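Local coordinates for HAT1-interacting factor 1 (Saccharomyces cerevisiae, PDB 4NQ0), which acts as a histone chaperone for H3 and H4 within the nuclear histone acetyltransferase B complex, and takes part in chromatin assembly and telomere silencing, at residues F252-I256 with A289-V293; L263-K267 with K278-E283; E283-C287 with R304-A308. Numbering follows the deposited sequence.

How the interactions relate
Followed from the N terminus, helix 252-266 runs out, the chain turns, and helix 273-290 comes back beside it. Interaction 2 (263-267 with 278-283) closes the short loop at the turn, and interaction 1 (252-256 with 289-293) closes the wider one at the far ends of the same two helices; interaction 2 is therefore nested inside interaction 1, their centres about 16 Å apart. Interaction 3 (283-287 with 304-308) joins helix 273-290 to helix 298-316. It follows interaction 2 in series, sharing Glu283 with it, but crosses interaction 1, which it touches where Leu290 packs on Arg304 and Phe305. Three successive helices of the TPR array, each antiparallel to the one before, are thus tied together.

Interaction 1: F252-I256 with A289-V293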
ATOM      1  N   PHE A 252      -8.721   9.415   5.782  1.00 35.33           N
ATOM      2  CA  PHE A 252      -9.561   8.378   5.198  1.00 34.75           C
ATOM      3  C   PHE A 252      -9.793   8.521   3.696  1.00 33.47           C
ATOM      4  O   PHE A 252      -9.870   7.524   3.002  1.00 32.46           O
ATOM      5  CB  PHE A 252     -10.894   8.302   5.939  1.00 35.38           C
ATOM      6  CG  PHE A 252     -10.759   7.819   7.360  1.00 37.56           C
ATOM      7  CD1 PHE A 252     -10.643   6.461   7.633  1.00 39.23           C
ATOM      8  CD2 PHE A 252     -10.740   8.716   8.416  1.00 40.53           C
ATOM      9  CE1 PHE A 252     -10.512   6.003   8.935  1.00 40.93           C
ATOM     10  CE2 PHE A 252     -10.606   8.271   9.720  1.00 42.19           C
ATOM     11  CZ  PHE A 252     -10.490   6.909   9.979  1.00 42.19           C
ATOM     12  N   SER A 253      -9.876   9.750   3.191  1.00 33.17           N
ATOM     13  CA  SER A 253     -10.084   9.962   1.753  1.00 32.56           C
ATOM     14  C   SER A 253      -8.850   9.518   0.962  1.00 31.37           C
ATOM     15  O   SER A 253      -8.970   8.853  -0.065  1.00 30.43           O
ATOM     16  CB  SER A 253     -10.431  11.428   1.461  1.00 33.40           C
ATOM     17  OG  SER A 253     -10.414  11.689   0.070  1.00 34.20           O
ATOM     18  N   ARG A 254      -7.669   9.881   1.452  1.00 30.84           N
ATOM     19  CA  ARG A 254      -6.424   9.442   0.830  1.00 30.19           C
ATOM     20  C   ARG A 254      -6.274   7.930   0.937  1.00 29.15           C
ATOM     21  O   ARG A 254      -5.863   7.273  -0.028  1.00 28.46           O
ATOM     22  CB  ARG A 254      -5.216  10.162   1.440  1.00 31.06           C
ATOM     23  CG  ARG A 254      -5.021  11.591   0.897  1.00 33.17           C
ATOM     24  CD  ARG A 254      -3.951  12.409   1.653  1.00 36.68           C
ATOM     25  NE  ARG A 254      -2.680  11.689   1.769  1.00 40.46           N
ATOM     26  CZ  ARG A 254      -1.508  12.252   2.076  1.00 43.92           C
ATOM     27  NH1 ARG A 254      -1.410  13.562   2.301  1.00 46.41           N
ATOM     28  NH2 ARG A 254      -0.418  11.497   2.150  1.00 44.96           N
ATOM     29  N   ALA A 255      -6.633   7.376   2.094  1.00 27.86           N
ATOM     30  CA  ALA A 255      -6.591   5.930   2.290  1.00 27.07           C
ATOM     31  C   ALA A 255      -7.388   5.214   1.225  1.00 26.21           C
ATOM     32  O   ALA A 255      -6.860   4.331   0.542  1.00 25.98           O
ATOM     33  CB  ALA A 255      -7.120   5.536   3.675  1.00 27.19           C
ATOM     34  N   ILE A 256      -8.656   5.593   1.083  1.00 25.27           N
ATOM     35  CA  ILE A 256      -9.565   4.891   0.184  1.00 25.36           C
ATOM     36  C   ILE A 256      -9.034   4.981  -1.238  1.00 25.09           C
ATOM     37  O   ILE A 256      -9.053   3.993  -1.975  1.00 24.69           O
ATOM     38  CB  ILE A 256     -11.008   5.450   0.246  1.00 25.87           C
ATOM     39  CG1 ILE A 256     -11.596   5.270   1.643  1.00 26.05           C
ATOM     40  CG2 ILE A 256     -11.894   4.709  -0.738  1.00 26.21           C
ATOM     41  CD1 ILE A 256     -12.842   6.132   1.935  1.00 29.24           C
ATOM     42  N   ALA A 289     -12.554   1.804   5.314  1.00 34.46           N
ATOM     43  CA  ALA A 289     -12.192   3.213   5.336  1.00 34.80           C
ATOM     44  C   ALA A 289     -13.401   4.082   4.985  1.00 35.22           C
ATOM     45  O   ALA A 289     -13.627   5.110   5.611  1.00 35.61           O
ATOM     46  CB  ALA A 289     -11.048   3.482   4.379  1.00 33.71           C
ATOM     47  N   LEU A 290     -14.177   3.639   3.999  1.00 35.29           N
ATOM     48  CA  LEU A 290     -15.368   4.341   3.531  1.00 35.88           C
ATOM     49  C   LEU A 290     -16.390   4.628   4.622  1.00 37.18           C
ATOM     50  O   LEU A 290     -17.085   5.640   4.561  1.00 37.35           O
ATOM     51  CB  LEU A 290     -16.031   3.540   2.405  1.00 35.36           C
ATOM     52  CG  LEU A 290     -17.016   4.182   1.436  1.00 35.62           C
ATOM     53  CD1 LEU A 290     -16.537   5.529   0.927  1.00 34.30           C
ATOM     54  CD2 LEU A 290     -17.251   3.214   0.264  1.00 34.78           C
ATOM     55  N   ARG A 291     -16.488   3.765   5.629  1.00 38.40           N
ATOM     56  CA  ARG A 291     -17.446   4.036   6.712  1.00 40.25           C
ATOM     57  C   ARG A 291     -17.108   5.306   7.501  1.00 41.14           C
ATOM     58  O   ARG A 291     -18.001   5.939   8.046  1.00 41.78           O
ATOM     59  CB  ARG A 291     -17.625   2.826   7.632  1.00 40.76           C
ATOM     60  CG  ARG A 291     -16.413   2.446   8.425  1.00 42.90           C
ATOM     61  CD  ARG A 291     -16.435   0.962   8.809  1.00 44.61           C
ATOM     62  NE  ARG A 291     -17.233   0.752  10.012  1.00 46.96           N
ATOM     63  CZ  ARG A 291     -16.770   0.299  11.179  1.00 49.42           C
ATOM     64  NH1 ARG A 291     -15.492  -0.042  11.330  1.00 50.16           N
ATOM     65  NH2 ARG A 291     -17.603   0.170  12.205  1.00 50.79           N
ATOM     66  N   TRP A 292     -15.839   5.709   7.510  1.00 41.77           N
ATOM     67  CA  TRP A 292     -15.408   6.869   8.283  1.00 43.25           C
ATOM     68  C   TRP A 292     -15.321   8.178   7.494  1.00 43.43           C
ATOM     69  O   TRP A 292     -15.097   9.239   8.085  1.00 44.60           O
ATOM     70  CB  TRP A 292     -14.057   6.571   8.935  1.00 43.66           C
ATOM     71  CG  TRP A 292     -14.119   5.321   9.729  1.00 45.26           C
ATOM     72  CD1 TRP A 292     -13.488   4.141   9.459  1.00 45.63           C
ATOM     73  CD2 TRP A 292     -14.913   5.099  10.899  1.00 47.29           C
ATOM     74  NE1 TRP A 292     -13.825   3.197  10.406  1.00 47.04           N
ATOM     75  CE2 TRP A 292     -14.700   3.760  11.300  1.00 47.39           C
ATOM     76  CE3 TRP A 292     -15.776   5.906  11.655  1.00 49.14           C
ATOM     77  CZ2 TRP A 292     -15.313   3.208  12.425  1.00 48.88           C
ATOM     78  CZ3 TRP A 292     -16.391   5.357  12.775  1.00 50.55           C
ATOM     79  CH2 TRP A 292     -16.154   4.017  13.151  1.00 50.26           C
ATOM     80  N   VAL A 293     -15.483   8.119   6.177  1.00 42.48           N
ATOM     81  CA  VAL A 293     -15.337   9.313   5.362  1.00 42.46           C
ATOM     82  C   VAL A 293     -16.675  10.058   5.327  1.00 43.03           C
ATOM     83  O   VAL A 293     -17.683   9.517   4.876  1.00 42.52           O
ATOM     84  CB  VAL A 293     -14.794   8.975   3.948  1.00 41.58           C
ATOM     85  CG1 VAL A 293     -15.810   8.205   3.141  1.00 41.14           C
ATOM     86  CG2 VAL A 293     -14.365  10.248   3.218  1.00 42.47           C
TER
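An apolar helix-to-helix contact closes the open end of an antiparallel pair, joining the start of helix 252-266 to the end of helix 273-290 and the turn that follows. It illustrates how TPR-type repeats pack: a small residue on one helix lets a larger one on its neighbour settle close. Here the small residue is Ala289, whose CA lies 5.8 Å from the CA of Phe252. Ile256 leans on it, with Ile256 CG1 3.3 Å from Ala289 CB, and carries its CD1 onward to Leu290 CD1 at 3.9 Å and Val293 CG1 at 3.8 Å. Ala255 CB approaches Ala289 CB at 4.5 Å.

Nearer the surface the contact becomes aromatic. Trp292 CB sits over the face of the Phe252 ring, 3.5 Å from its centroid and 9° off the normal, a CH-pi contact. The indole itself leads away; its five-membered ring and the Phe252 ring meet obliquely, with planes at 42° and centroids 5.0 Å apart. Backbone-to-backbone bonds stay within each segment, Ile256 N to Phe252 O and Trp292 N to Ala289 O, both 3.0 Å, while Val293 O accepts from Lys301 NZ of helix 298-316.

Around this pair, Phe252 and Ala255 also touch helix 229-248, Ser253 OG bonds to Leu165 N in a loop, and Leu290 packs against Arg304 and Phe305 of helix 298-316.

Interaction 2: L263-K267 with K278-E283; sequences LGYYK and KVIQAE
Two antiparallel helices meet beside their connecting turn: residues 263-266 are helical, 278-283 lie within the next helix, and the nearest CA atoms, Leu263 and Ala282, are 5.7 Å apart. Leu263 (chi1 t, chi2 p) sends CD1 to 3.3 Å from Val279 O, 3.7 Å from Ala282 CB and 3.8 Å from Val279 CG1, and CD2 to 3.5 Å from Glu283 CD. The Tyr266 ring (chi1 m, chi2 near -40°) has Lys278 CB over its face, 3.7 Å from the centroid in a CH-pi contact; Tyr266 CB meets Val279 CG2 at 3.9 Å.

Lys278 is m, t, t, m. Water 1 accepts from Lys278 NZ (2.9 Å) and donates to Tyr266 OH (2.9 Å) and Gln281 OE1 (3.0 Å); Asp237 binds both Tyr266 and Lys278. Glu283 (m, m) turns its carboxylate to Arg304 and His307. Lys267 (m, t, t, t) bonds to Phe173 O, its NZ 4.2 Å from Glu283 OE2, beyond a salt bridge. Such packing of consecutive antiparallel helices typifies a TPR array, here probably from one repeat to the next.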
ATOM      1  N   LEU A 263      -6.151  -2.060  -5.675  1.00 27.25           N
ATOM      2  CA  LEU A 263      -7.127  -2.932  -6.302  1.00 28.09           C
ATOM      3  C   LEU A 263      -6.964  -2.922  -7.824  1.00 28.44           C
ATOM      4  O   LEU A 263      -6.939  -3.972  -8.447  1.00 29.40           O
ATOM      5  CB  LEU A 263      -8.531  -2.506  -5.866  1.00 27.66           C
ATOM      6  CG  LEU A 263      -9.744  -3.372  -6.194  1.00 29.71           C
ATOM      7  CD1 LEU A 263      -9.724  -4.728  -5.483  1.00 29.61           C
ATOM      8  CD2 LEU A 263     -11.014  -2.591  -5.812  1.00 29.41           C
ATOM      9  N   GLY A 264      -6.824  -1.747  -8.422  1.00 29.03           N
ATOM     10  CA  GLY A 264      -6.547  -1.656  -9.859  1.00 29.77           C
ATOM     11  C   GLY A 264      -5.293  -2.406 -10.297  1.00 30.58           C
ATOM     12  O   GLY A 264      -5.271  -3.019 -11.364  1.00 31.88           O
ATOM     13  N   TYR A 265      -4.240  -2.359  -9.485  1.00 30.55           N
ATOM     14  CA  TYR A 265      -2.995  -3.048  -9.820  1.00 30.95           C
ATOM     15  C   TYR A 265      -3.153  -4.563  -9.736  1.00 31.44           C
ATOM     16  O   TYR A 265      -2.683  -5.286 -10.607  1.00 31.99           O
ATOM     17  CB  TYR A 265      -1.832  -2.565  -8.941  1.00 30.33           C
ATOM     18  CG  TYR A 265      -1.127  -1.363  -9.531  1.00 31.26           C
ATOM     19  CD1 TYR A 265      -0.092  -1.523 -10.449  1.00 30.59           C
ATOM     20  CD2 TYR A 265      -1.509  -0.073  -9.197  1.00 30.24           C
ATOM     21  CE1 TYR A 265       0.545  -0.436 -11.002  1.00 31.24           C
ATOM     22  CE2 TYR A 265      -0.875   1.023  -9.752  1.00 31.08           C
ATOM     23  CZ  TYR A 265       0.149   0.827 -10.661  1.00 31.45           C
ATOM     24  OH  TYR A 265       0.794   1.898 -11.203  1.00 32.11           O
ATOM     25  N   TYR A 266      -3.829  -5.040  -8.700  1.00 31.82           N
ATOM     26  CA  TYR A 266      -4.050  -6.478  -8.555  1.00 32.61           C
ATOM     27  C   TYR A 266      -4.876  -7.022  -9.718  1.00 34.11           C
ATOM     28  O   TYR A 266      -4.712  -8.163 -10.124  1.00 35.33           O
ATOM     29  CB  TYR A 266      -4.749  -6.780  -7.233  1.00 31.94           C
ATOM     30  CG  TYR A 266      -3.946  -6.460  -5.985  1.00 30.26           C
ATOM     31  CD1 TYR A 266      -2.584  -6.713  -5.917  1.00 29.25           C
ATOM     32  CD2 TYR A 266      -4.569  -5.958  -4.850  1.00 28.91           C
ATOM     33  CE1 TYR A 266      -1.849  -6.429  -4.761  1.00 29.13           C
ATOM     34  CE2 TYR A 266      -3.847  -5.684  -3.700  1.00 29.03           C
ATOM     35  CZ  TYR A 266      -2.480  -5.928  -3.665  1.00 28.39           C
ATOM     36  OH  TYR A 266      -1.755  -5.684  -2.523  1.00 29.03           O
ATOM     37  N   LYS A 267      -5.759  -6.194 -10.264  1.00 35.00           N
ATOM     38  CA  LYS A 267      -6.595  -6.600 -11.400  1.00 36.14           C
ATOM     39  C   LYS A 267      -5.871  -6.692 -12.744  1.00 36.82           C
ATOM     40  O   LYS A 267      -6.430  -7.215 -13.703  1.00 37.75           O
ATOM     41  CB  LYS A 267      -7.799  -5.676 -11.513  1.00 36.18           C
ATOM     42  CG  LYS A 267      -8.890  -6.022 -10.511  1.00 38.20           C
ATOM     43  CD  LYS A 267      -9.953  -4.938 -10.499  1.00 40.74           C
ATOM     44  CE  LYS A 267     -11.308  -5.465 -10.054  1.00 42.01           C
ATOM     45  NZ  LYS A 267     -12.276  -4.329  -9.842  1.00 43.49           N
ATOM     46  N   LYS A 278      -5.920 -10.999  -2.553  1.00 36.81           N
ATOM     47  CA  LYS A 278      -5.528  -9.598  -2.448  1.00 35.79           C
ATOM     48  C   LYS A 278      -6.627  -8.678  -2.973  1.00 34.64           C
ATOM     49  O   LYS A 278      -6.899  -7.628  -2.390  1.00 33.95           O
ATOM     50  CB  LYS A 278      -4.188  -9.369  -3.147  1.00 36.04           C
ATOM     51  CG  LYS A 278      -3.005 -10.003  -2.380  1.00 36.83           C
ATOM     52  CD  LYS A 278      -1.669  -9.687  -3.011  1.00 37.14           C
ATOM     53  CE  LYS A 278      -0.505 -10.110  -2.108  1.00 37.50           C
ATOM     54  NZ  LYS A 278      -0.321  -9.185  -0.948  1.00 35.67           N
ATOM     55  N   VAL A 279      -7.277  -9.088  -4.052  1.00 34.44           N
ATOM     56  CA  VAL A 279      -8.409  -8.343  -4.581  1.00 33.64           C
ATOM     57  C   VAL A 279      -9.475  -8.205  -3.498  1.00 33.30           C
ATOM     58  O   VAL A 279      -9.927  -7.100  -3.205  1.00 32.88           O
ATOM     59  CB  VAL A 279      -8.986  -9.017  -5.842  1.00 34.40           C
ATOM     60  CG1 VAL A 279     -10.324  -8.387  -6.238  1.00 33.52           C
ATOM     61  CG2 VAL A 279      -7.984  -8.911  -6.987  1.00 34.22           C
ATOM     62  N   ILE A 280      -9.848  -9.327  -2.890  1.00 33.74           N
ATOM     63  CA  ILE A 280     -10.889  -9.355  -1.861  1.00 33.50           C
ATOM     64  C   ILE A 280     -10.488  -8.499  -0.670  1.00 33.30           C
ATOM     65  O   ILE A 280     -11.289  -7.730  -0.148  1.00 33.16           O
ATOM     66  CB  ILE A 280     -11.171 -10.799  -1.356  1.00 34.29           C
ATOM     67  CG1 ILE A 280     -11.745 -11.687  -2.473  1.00 34.22           C
ATOM     68  CG2 ILE A 280     -12.130 -10.776  -0.171  1.00 33.86           C
ATOM     69  CD1 ILE A 280     -13.048 -11.216  -3.018  1.00 34.55           C
ATOM     70  N   GLN A 281      -9.244  -8.642  -0.235  1.00 33.42           N
ATOM     71  CA  GLN A 281      -8.721  -7.823   0.857  1.00 33.03           C
ATOM     72  C   GLN A 281      -8.833  -6.313   0.573  1.00 31.85           C
ATOM     73  O   GLN A 281      -9.268  -5.548   1.427  1.00 31.23           O
ATOM     74  CB  GLN A 281      -7.264  -8.195   1.138  1.00 33.56           C
ATOM     75  CG  GLN A 281      -6.604  -7.289   2.164  1.00 34.24           C
ATOM     76  CD  GLN A 281      -5.175  -7.668   2.460  1.00 35.45           C
ATOM     77  OE1 GLN A 281      -4.394  -7.986   1.560  1.00 35.61           O
ATOM     78  NE2 GLN A 281      -4.814  -7.603   3.732  1.00 35.28           N
ATOM     79  N   ALA A 282      -8.435  -5.900  -0.628  1.00 31.18           N
ATOM     80  CA  ALA A 282      -8.487  -4.490  -1.035  1.00 30.29           C
ATOM     81  C   ALA A 282      -9.931  -3.946  -1.101  1.00 29.83           C
ATOM     82  O   ALA A 282     -10.206  -2.820  -0.664  1.00 28.89           O
ATOM     83  CB  ALA A 282      -7.795  -4.310  -2.375  1.00 29.70           C
ATOM     84  N   GLU A 283     -10.849  -4.753  -1.633  1.00 30.19           N
ATOM     85  CA  GLU A 283     -12.269  -4.389  -1.636  1.00 30.33           C
ATOM     86  C   GLU A 283     -12.779  -4.153  -0.232  1.00 30.12           C
ATOM     87  O   GLU A 283     -13.497  -3.189   0.004  1.00 30.25           O
ATOM     88  CB  GLU A 283     -13.129  -5.460  -2.292  1.00 30.95           C
ATOM     89  CG  GLU A 283     -12.859  -5.678  -3.772  1.00 32.51           C
ATOM     90  CD  GLU A 283     -13.600  -4.715  -4.687  1.00 34.92           C
ATOM     91  OE1 GLU A 283     -14.133  -3.689  -4.191  1.00 34.80           O
ATOM     92  OE2 GLU A 283     -13.633  -5.003  -5.915  1.00 36.03           O
TER
HETATM   93  O   HOH W   1      -2.009  -7.056   0.056  1.00 35.13           O

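Interaction 3: E283-C287 with R304-A308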
ATOM      1  N   GLU A 283     -10.849  -4.753  -1.633  1.00 30.19           N
ATOM      2  CA  GLU A 283     -12.269  -4.389  -1.636  1.00 30.33           C
ATOM      3  C   GLU A 283     -12.779  -4.153  -0.232  1.00 30.12           C
ATOM      4  O   GLU A 283     -13.497  -3.189   0.004  1.00 30.25           O
ATOM      5  CB  GLU A 283     -13.129  -5.460  -2.292  1.00 30.95           C
ATOM      6  CG  GLU A 283     -12.859  -5.678  -3.772  1.00 32.51           C
ATOM      7  CD  GLU A 283     -13.600  -4.715  -4.687  1.00 34.92           C
ATOM      8  OE1 GLU A 283     -14.133  -3.689  -4.191  1.00 34.80           O
ATOM      9  OE2 GLU A 283     -13.633  -5.003  -5.915  1.00 36.03           O
ATOM     10  N   PHE A 284     -12.406  -5.015   0.712  1.00 30.46           N
ATOM     11  CA  PHE A 284     -12.875  -4.844   2.096  1.00 30.18           C
ATOM     12  C   PHE A 284     -12.268  -3.605   2.746  1.00 30.03           C
ATOM     13  O   PHE A 284     -12.959  -2.868   3.476  1.00 30.02           O
ATOM     14  CB  PHE A 284     -12.578  -6.081   2.947  1.00 30.97           C
ATOM     15  CG  PHE A 284     -12.821  -5.871   4.418  1.00 30.40           C
ATOM     16  CD1 PHE A 284     -14.110  -5.837   4.924  1.00 30.78           C
ATOM     17  CD2 PHE A 284     -11.760  -5.683   5.286  1.00 30.89           C
ATOM     18  CE1 PHE A 284     -14.342  -5.612   6.276  1.00 31.92           C
ATOM     19  CE2 PHE A 284     -11.976  -5.469   6.644  1.00 32.04           C
ATOM     20  CZ  PHE A 284     -13.272  -5.432   7.137  1.00 32.94           C
ATOM     21  N   LEU A 285     -10.977  -3.375   2.510  1.00 29.59           N
ATOM     22  CA  LEU A 285     -10.306  -2.215   3.116  1.00 29.31           C
ATOM     23  C   LEU A 285     -10.911  -0.898   2.630  1.00 28.48           C
ATOM     24  O   LEU A 285     -11.054   0.041   3.405  1.00 29.20           O
ATOM     25  CB  LEU A 285      -8.793  -2.263   2.860  1.00 29.05           C
ATOM     26  CG  LEU A 285      -8.021  -3.374   3.580  1.00 30.22           C
ATOM     27  CD1 LEU A 285      -6.597  -3.505   3.011  1.00 30.89           C
ATOM     28  CD2 LEU A 285      -7.971  -3.154   5.094  1.00 29.83           C
ATOM     29  N   VAL A 286     -11.274  -0.842   1.357  1.00 28.26           N
ATOM     30  CA  VAL A 286     -12.030   0.283   0.801  1.00 28.26           C
ATOM     31  C   VAL A 286     -13.291   0.563   1.623  1.00 29.45           C
ATOM     32  O   VAL A 286     -13.517   1.697   2.043  1.00 28.93           O
ATOM     33  CB  VAL A 286     -12.414   0.026  -0.670  1.00 28.45           C
ATOM     34  CG1 VAL A 286     -13.537   0.979  -1.131  1.00 28.25           C
ATOM     35  CG2 VAL A 286     -11.176   0.146  -1.576  1.00 26.83           C
ATOM     36  N   CYS A 287     -14.085  -0.478   1.872  1.00 30.13           N
ATOM     37  CA  CYS A 287     -15.323  -0.353   2.645  1.00 31.61           C
ATOM     38  C   CYS A 287     -15.085   0.057   4.088  1.00 32.54           C
ATOM     39  O   CYS A 287     -15.842   0.866   4.642  1.00 32.86           O
ATOM     40  CB  CYS A 287     -16.111  -1.668   2.607  1.00 31.79           C
ATOM     41  SG  CYS A 287     -16.652  -2.068   0.936  1.00 33.90           S
ATOM     42  N   ARG A 304     -21.174   0.903  -3.032  1.00 28.63           N
ATOM     43  CA  ARG A 304     -19.865   0.238  -2.908  1.00 27.29           C
ATOM     44  C   ARG A 304     -19.932  -0.910  -1.908  1.00 26.88           C
ATOM     45  O   ARG A 304     -19.367  -1.978  -2.152  1.00 26.00           O
ATOM     46  CB  ARG A 304     -18.756   1.216  -2.497  1.00 26.89           C
ATOM     47  CG  ARG A 304     -17.350   0.621  -2.574  1.00 25.31           C
ATOM     48  CD  ARG A 304     -16.840   0.615  -4.009  1.00 26.05           C
ATOM     49  NE  ARG A 304     -15.659  -0.236  -4.203  1.00 24.21           N
ATOM     50  CZ  ARG A 304     -14.881  -0.242  -5.286  1.00 27.51           C
ATOM     51  NH1 ARG A 304     -15.099   0.601  -6.297  1.00 26.34           N
ATOM     52  NH2 ARG A 304     -13.850  -1.092  -5.351  1.00 29.20           N
ATOM     53  N   PHE A 305     -20.605  -0.694  -0.780  1.00 26.62           N
ATOM     54  CA  PHE A 305     -20.776  -1.765   0.193  1.00 26.89           C
ATOM     55  C   PHE A 305     -21.466  -2.987  -0.430  1.00 27.60           C
ATOM     56  O   PHE A 305     -21.041  -4.119  -0.218  1.00 28.02           O
ATOM     57  CB  PHE A 305     -21.591  -1.309   1.408  1.00 27.09           C
ATOM     58  CG  PHE A 305     -20.939  -0.238   2.238  1.00 25.95           C
ATOM     59  CD1 PHE A 305     -19.568  -0.133   2.330  1.00 25.05           C
ATOM     60  CD2 PHE A 305     -21.718   0.643   2.968  1.00 27.00           C
ATOM     61  CE1 PHE A 305     -18.985   0.837   3.090  1.00 25.64           C
ATOM     62  CE2 PHE A 305     -21.141   1.623   3.739  1.00 27.61           C
ATOM     63  CZ  PHE A 305     -19.765   1.722   3.808  1.00 27.30           C
ATOM     64  N   LYS A 306     -22.528  -2.759  -1.195  1.00 28.06           N
ATOM     65  CA  LYS A 306     -23.276  -3.864  -1.786  1.00 29.03           C
ATOM     66  C   LYS A 306     -22.459  -4.590  -2.843  1.00 29.02           C
ATOM     67  O   LYS A 306     -22.573  -5.802  -3.003  1.00 29.20           O
ATOM     68  CB  LYS A 306     -24.585  -3.362  -2.389  1.00 29.57           C
ATOM     69  CG  LYS A 306     -25.624  -3.034  -1.334  1.00 31.73           C
ATOM     70  CD  LYS A 306     -26.781  -2.247  -1.929  1.00 34.79           C
ATOM     71  CE  LYS A 306     -27.849  -1.962  -0.887  1.00 36.83           C
ATOM     72  NZ  LYS A 306     -28.831  -0.955  -1.379  1.00 38.25           N
ATOM     73  N   HIS A 307     -21.652  -3.838  -3.573  1.00 28.70           N
ATOM     74  CA  HIS A 307     -20.722  -4.430  -4.515  1.00 28.83           C
ATOM     75  C   HIS A 307     -19.751  -5.384  -3.799  1.00 28.36           C
ATOM     76  O   HIS A 307     -19.501  -6.489  -4.260  1.00 28.14           O
ATOM     77  CB  HIS A 307     -19.957  -3.322  -5.239  1.00 28.98           C
ATOM     78  CG  HIS A 307     -18.716  -3.794  -5.924  1.00 30.98           C
ATOM     79  ND1 HIS A 307     -18.730  -4.379  -7.171  1.00 34.01           N
ATOM     80  CD2 HIS A 307     -17.422  -3.781  -5.525  1.00 32.61           C
ATOM     81  CE1 HIS A 307     -17.495  -4.701  -7.515  1.00 34.84           C
ATOM     82  NE2 HIS A 307     -16.682  -4.344  -6.535  1.00 34.75           N
ATOM     83  N   ALA A 308     -19.207  -4.941  -2.670  1.00 27.88           N
ATOM     84  CA  ALA A 308     -18.220  -5.713  -1.941  1.00 27.87           C
ATOM     85  C   ALA A 308     -18.877  -6.936  -1.293  1.00 28.39           C
ATOM     86  O   ALA A 308     -18.310  -8.025  -1.315  1.00 27.83           O
ATOM     87  CB  ALA A 308     -17.519  -4.830  -0.888  1.00 27.60           C
TER
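Adjacent antiparallel helices of the TPR-type array, 273-290 and 298-316, are joined here by a buried carboxylate that serves two basic side chains. Both segments lie in the region, 248-332, that interacts with dimeric histone H2A and H2B. The short segments run at 153° to each other, their axes 9.8 Å apart at closest approach, and the nearest CA pairs, Glu283 with Ala308 and Cys287 with Phe305, are both 6.1 Å apart. The contact shows how a charge can be kept inside a helical array when each of its oxygens is given a donor.

Glu283 OE1 accepts from Arg304 NH2 at 2.9 Å, a hydrogen bond that is part of a salt bridge. Glu283 OE2 accepts from His307 NE2 at 3.2 Å, with a nearly straight N-H...O angle of 162°, and lies close to the plane of the imidazole. The remaining terminal nitrogen of the guanidinium is also satisfied, since Arg304 NH1 donates to the backbone oxygen of Leu170, and the His307 ring stacks on Phe173. Arg304 NE, by contrast, is buried without a polar partner in the model; Val286 CG1 lies 3.9 Å from it.

The rest of the interface centres on Cys287 and is mostly apolar. Phe305, which packs on helix 323-344 as well, offers its ring edge to the sulfur in a sulfur-aromatic contact, with Cys287 SG 3.8 Å from Phe305 CD1 and Cys287 O 3.5 Å from Phe305 CE1. Tighter still, Cys287 SG rests 3.4 Å from Ala308 CB.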